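Local coordinates for protein 2,4-dihydroxyhept-2-ene-1,7-dioic acid aldolase (Kordia algicida OT-1, PDB 6BDE) that binds heme and probably acts as a heme nitric oxide/oxygen (H-NOX) sensor in nitric oxide signalling, at residues 94-99 against 149-154. The protein carries 1 engineered substitution. Residues are numbered along the deposited sequence; the frame is centred on the assembly and turned at random.
Sequences EMLASI and KTFEHF. With HEM (protoporphyrin IX containing Fe), chain B.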
loop_
_atom_site.group_PDB
_atom_site.type_symbol
_atom_site.label_atom_id
_atom_site.label_comp_id
_atom_site.label_asym_id
_atom_site.label_seq_id
_atom_site.Cartn_x
_atom_site.Cartn_y
_atom_site.Cartn_z
ATOM N N GLU A 94 -14.925 -0.117 9.272
ATOM C CA GLU A 94 -15.871 -0.512 8.232
ATOM C C GLU A 94 -15.253 -0.387 6.845
ATOM O O GLU A 94 -15.504 -1.223 5.968
ATOM C CB GLU A 94 -17.141 0.332 8.332
ATOM C CG GLU A 94 -18.342 -0.269 7.618
ATOM C CD GLU A 94 -18.849 -1.529 8.293
ATOM O OE1 GLU A 94 -19.223 -1.459 9.482
ATOM O OE2 GLU A 94 -18.873 -2.589 7.633
ATOM N N MET A 95 -14.442 0.650 6.627
ATOM C CA MET A 95 -13.803 0.828 5.327
ATOM C C MET A 95 -12.789 -0.276 5.052
ATOM O O MET A 95 -12.743 -0.822 3.942
ATOM C CB MET A 95 -13.138 2.202 5.252
ATOM C CG MET A 95 -12.223 2.385 4.052
ATOM S SD MET A 95 -11.704 4.095 3.807
ATOM C CE MET A 95 -10.414 3.879 2.584
ATOM N N LEU A 96 -11.970 -0.622 6.049
ATOM C CA LEU A 96 -10.980 -1.676 5.858
ATOM C C LEU A 96 -11.637 -3.035 5.654
ATOM O O LEU A 96 -11.117 -3.866 4.900
ATOM C CB LEU A 96 -10.018 -1.716 7.047
ATOM C CG LEU A 96 -9.120 -0.489 7.222
ATOM C CD1 LEU A 96 -8.130 -0.703 8.357
ATOM C CD2 LEU A 96 -8.392 -0.163 5.926
ATOM N N ALA A 97 -12.774 -3.282 6.304
ATOM C CA ALA A 97 -13.520 -4.510 6.056
ATOM C C ALA A 97 -14.255 -4.488 4.723
ATOM O O ALA A 97 -14.893 -5.487 4.372
ATOM C CB ALA A 97 -14.511 -4.762 7.193
ATOM N N SER A 98 -14.179 -3.386 3.980
ATOM C CA SER A 98 -14.858 -3.247 2.699
ATOM C C SER A 98 -13.885 -3.156 1.530
ATOM O O SER A 98 -14.302 -2.833 0.412
ATOM C CB SER A 98 -15.768 -2.019 2.719
ATOM O OG SER A 98 -16.723 -2.110 3.761
ATOM N N ILE A 99 -12.600 -3.428 1.760
ATOM C CA ILE A 99 -11.619 -3.368 0.681
ATOM C C ILE A 99 -11.912 -4.438 -0.363
ATOM O O ILE A 99 -11.906 -4.171 -1.571
ATOM C CB ILE A 99 -10.193 -3.511 1.242
ATOM C CG1 ILE A 99 -9.878 -2.370 2.209
ATOM C CG2 ILE A 99 -9.172 -3.556 0.113
ATOM C CD1 ILE A 99 -8.707 -2.661 3.113
ATOM N N LYS A 149 -3.082 5.524 7.406
ATOM C CA LYS A 149 -3.701 6.772 6.983
ATOM C C LYS A 149 -5.218 6.685 6.917
ATOM O O LYS A 149 -5.885 7.726 6.955
ATOM C CB LYS A 149 -3.142 7.198 5.624
ATOM C CG LYS A 149 -1.703 7.679 5.682
ATOM C CD LYS A 149 -1.580 8.916 6.556
ATOM C CE LYS A 149 -0.135 9.363 6.686
ATOM N NZ LYS A 149 -0.017 10.636 7.451
ATOM N N THR A 150 -5.777 5.477 6.814
ATOM C CA THR A 150 -7.225 5.323 6.910
ATOM C C THR A 150 -7.717 5.738 8.290
ATOM O O THR A 150 -8.712 6.462 8.420
ATOM C CB THR A 150 -7.622 3.877 6.609
ATOM O OG1 THR A 150 -7.270 3.554 5.259
ATOM C CG2 THR A 150 -9.122 3.682 6.800
ATOM N N PHE A 151 -7.019 5.295 9.338
ATOM C CA PHE A 151 -7.384 5.698 10.692
ATOM C C PHE A 151 -7.119 7.181 10.915
ATOM O O PHE A 151 -7.907 7.863 11.581
ATOM C CB PHE A 151 -6.624 4.851 11.711
ATOM C CG PHE A 151 -7.209 3.484 11.907
ATOM C CD1 PHE A 151 -8.227 3.281 12.822
ATOM C CD2 PHE A 151 -6.752 2.405 11.168
ATOM C CE1 PHE A 151 -8.777 2.028 13.001
ATOM C CE2 PHE A 151 -7.298 1.149 11.343
ATOM C CZ PHE A 151 -8.312 0.961 12.261
ATOM N N GLU A 152 -6.020 7.698 10.360
ATOM C CA GLU A 152 -5.723 9.120 10.490
ATOM C C GLU A 152 -6.771 9.969 9.783
ATOM O O GLU A 152 -7.112 11.064 10.247
ATOM C CB GLU A 152 -4.330 9.420 9.935
ATOM C CG GLU A 152 -3.938 10.888 10.020
ATOM C CD GLU A 152 -2.439 11.101 9.977
ATOM O OE1 GLU A 152 -2.008 12.269 9.872
ATOM O OE2 GLU A 152 -1.692 10.102 10.043
ATOM N N HIS A 153 -7.294 9.479 8.655
ATOM C CA HIS A 153 -8.312 10.223 7.921
ATOM C C HIS A 153 -9.569 10.417 8.762
ATOM O O HIS A 153 -10.220 11.466 8.685
ATOM C CB HIS A 153 -8.647 9.505 6.613
ATOM C CG HIS A 153 -9.733 10.166 5.824
ATOM N ND1 HIS A 153 -10.987 9.613 5.676
ATOM C CD2 HIS A 153 -9.754 11.335 5.141
ATOM C CE1 HIS A 153 -11.734 10.414 4.937
ATOM N NE2 HIS A 153 -11.009 11.465 4.598
ATOM N N PHE A 154 -9.923 9.421 9.573
ATOM C CA PHE A 154 -11.087 9.495 10.443
ATOM C C PHE A 154 -10.743 9.988 11.845
ATOM O O PHE A 154 -11.503 9.730 12.786
ATOM C CB PHE A 154 -11.776 8.130 10.515
ATOM C CG PHE A 154 -12.414 7.707 9.222
ATOM C CD1 PHE A 154 -11.903 6.645 8.494
ATOM C CD2 PHE A 154 -13.522 8.377 8.730
ATOM C CE1 PHE A 154 -12.488 6.256 7.302
ATOM C CE2 PHE A 154 -14.111 7.993 7.540
ATOM C CZ PHE A 154 -13.594 6.932 6.825
HETATM C CHA HEM B . -2.793 -2.322 -5.181
HETATM C CHB HEM B . -6.539 1.544 -5.889
HETATM C CHC HEM B . -7.873 1.255 -0.549
HETATM C CHD HEM B . -3.944 -2.448 0.216
HETATM C C1A HEM B . -3.935 -1.100 -5.509
HETATM C C2A HEM B . -3.659 -0.571 -6.792
HETATM C C3A HEM B . -4.585 0.377 -6.961
HETATM C C4A HEM B . -5.338 0.353 -5.770
HETATM C CMA HEM B . -4.785 1.281 -8.175
HETATM C CAA HEM B . -2.575 -1.005 -7.778
HETATM C CBA HEM B . -3.152 -2.124 -8.651
HETATM C CGA HEM B . -2.179 -2.525 -9.756
HETATM O O1A HEM B . -2.564 -3.288 -10.682
HETATM O O2A HEM B . -0.995 -2.096 -9.748
HETATM C C1B HEM B . -7.091 1.690 -4.335
HETATM C C2B HEM B . -7.980 2.895 -3.972
HETATM C C3B HEM B . -8.285 2.756 -2.586
HETATM C C4B HEM B . -7.588 1.494 -2.168
HETATM C CMB HEM B . -8.447 4.002 -4.917
HETATM C CAB HEM B . -9.143 3.662 -1.709
HETATM C CBB HEM B . -10.394 3.918 -2.030
HETATM C C1C HEM B . -6.660 0.117 -0.141
HETATM C C2C HEM B . -6.484 0.059 1.259
HETATM C C3C HEM B . -5.515 -0.855 1.440
HETATM C C4C HEM B . -5.181 -1.285 0.142
HETATM C CMC HEM B . -7.230 0.854 2.328
HETATM C CAC HEM B . -4.917 -1.333 2.759
HETATM C CBC HEM B . -5.279 -2.497 3.253
HETATM C C1D HEM B . -3.430 -2.522 -1.376
HETATM C C2D HEM B . -2.109 -3.251 -1.435
HETATM C C3D HEM B . -1.757 -3.252 -2.812
HETATM C C4D HEM B . -2.893 -2.507 -3.547
HETATM C CMD HEM B . -1.325 -3.872 -0.281
HETATM C CAD HEM B . -0.504 -3.872 -3.431
HETATM C CBD HEM B . -0.866 -4.997 -4.394
HETATM C CGD HEM B . -0.751 -6.331 -3.666
HETATM O O1D HEM B . -0.638 -6.348 -2.412
HETATM O O2D HEM B . -0.777 -7.406 -4.321
HETATM N NA HEM B . -4.951 -0.522 -4.742
HETATM N NB HEM B . -6.738 0.770 -3.150
HETATM N NC HEM B . -5.820 -0.665 -0.943
HETATM N ND HEM B . -3.990 -1.936 -2.625
HETATM FE FE HEM B . -5.742 -0.975 -2.936
#
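In this H-NOX domain the short helix 92-96 meets the C-terminal end of helix 140-153 beside the heme. Met-95 and Leu-96 face Thr-150, Phe-151 and Phe-154 in a buried contact that has no hydrogen bond across it. Leu-96, Ile-99 and Thr-150 all belong to the heme pocket, and His-104, the axial ligand of the iron, follows on the next helix, 99-110.

Met-95 has CG anti to its backbone N (chi1 169°) and an extended chain beyond it, which carries SD across to Thr-150 CG2, 4.0 Å away. The same sulfur sits at the edge of the Phe-154 ring, 4.2 Å from CE1, which makes a Met-aromatic contact. His-153 ND1 lies over the centre of one face of that ring, 3.8 Å above its plane.

Leu-96 spreads its two methyls to different partners. CD1 reaches Phe-151 CE2 at 3.6 Å, oblique to the ring, and the two side chains cross at about a right angle. Leu-96 CD2 lies 3.9 Å from both Thr-150 OG1 and the heme methyl CMC. An alanine in place of Leu-96 would probably open a gap between Phe-151, Thr-150 and this heme methyl, and so give the Phe-151 ring more freedom to move.

Thr-150 turns its CG2 to Met-95 and Leu-96. Its buried OG1 is hydrogen-bonded to the backbone O of Leu-146, one helical turn earlier, so the hydroxyl is satisfied within its own helix. Residues Leu-96 to Ile-99 form a type I beta turn. Here Ser-98 OG donates to Glu-94 O, and Ile-99 CD1 touches the heme vinyl carbon CBC at 3.4 Å.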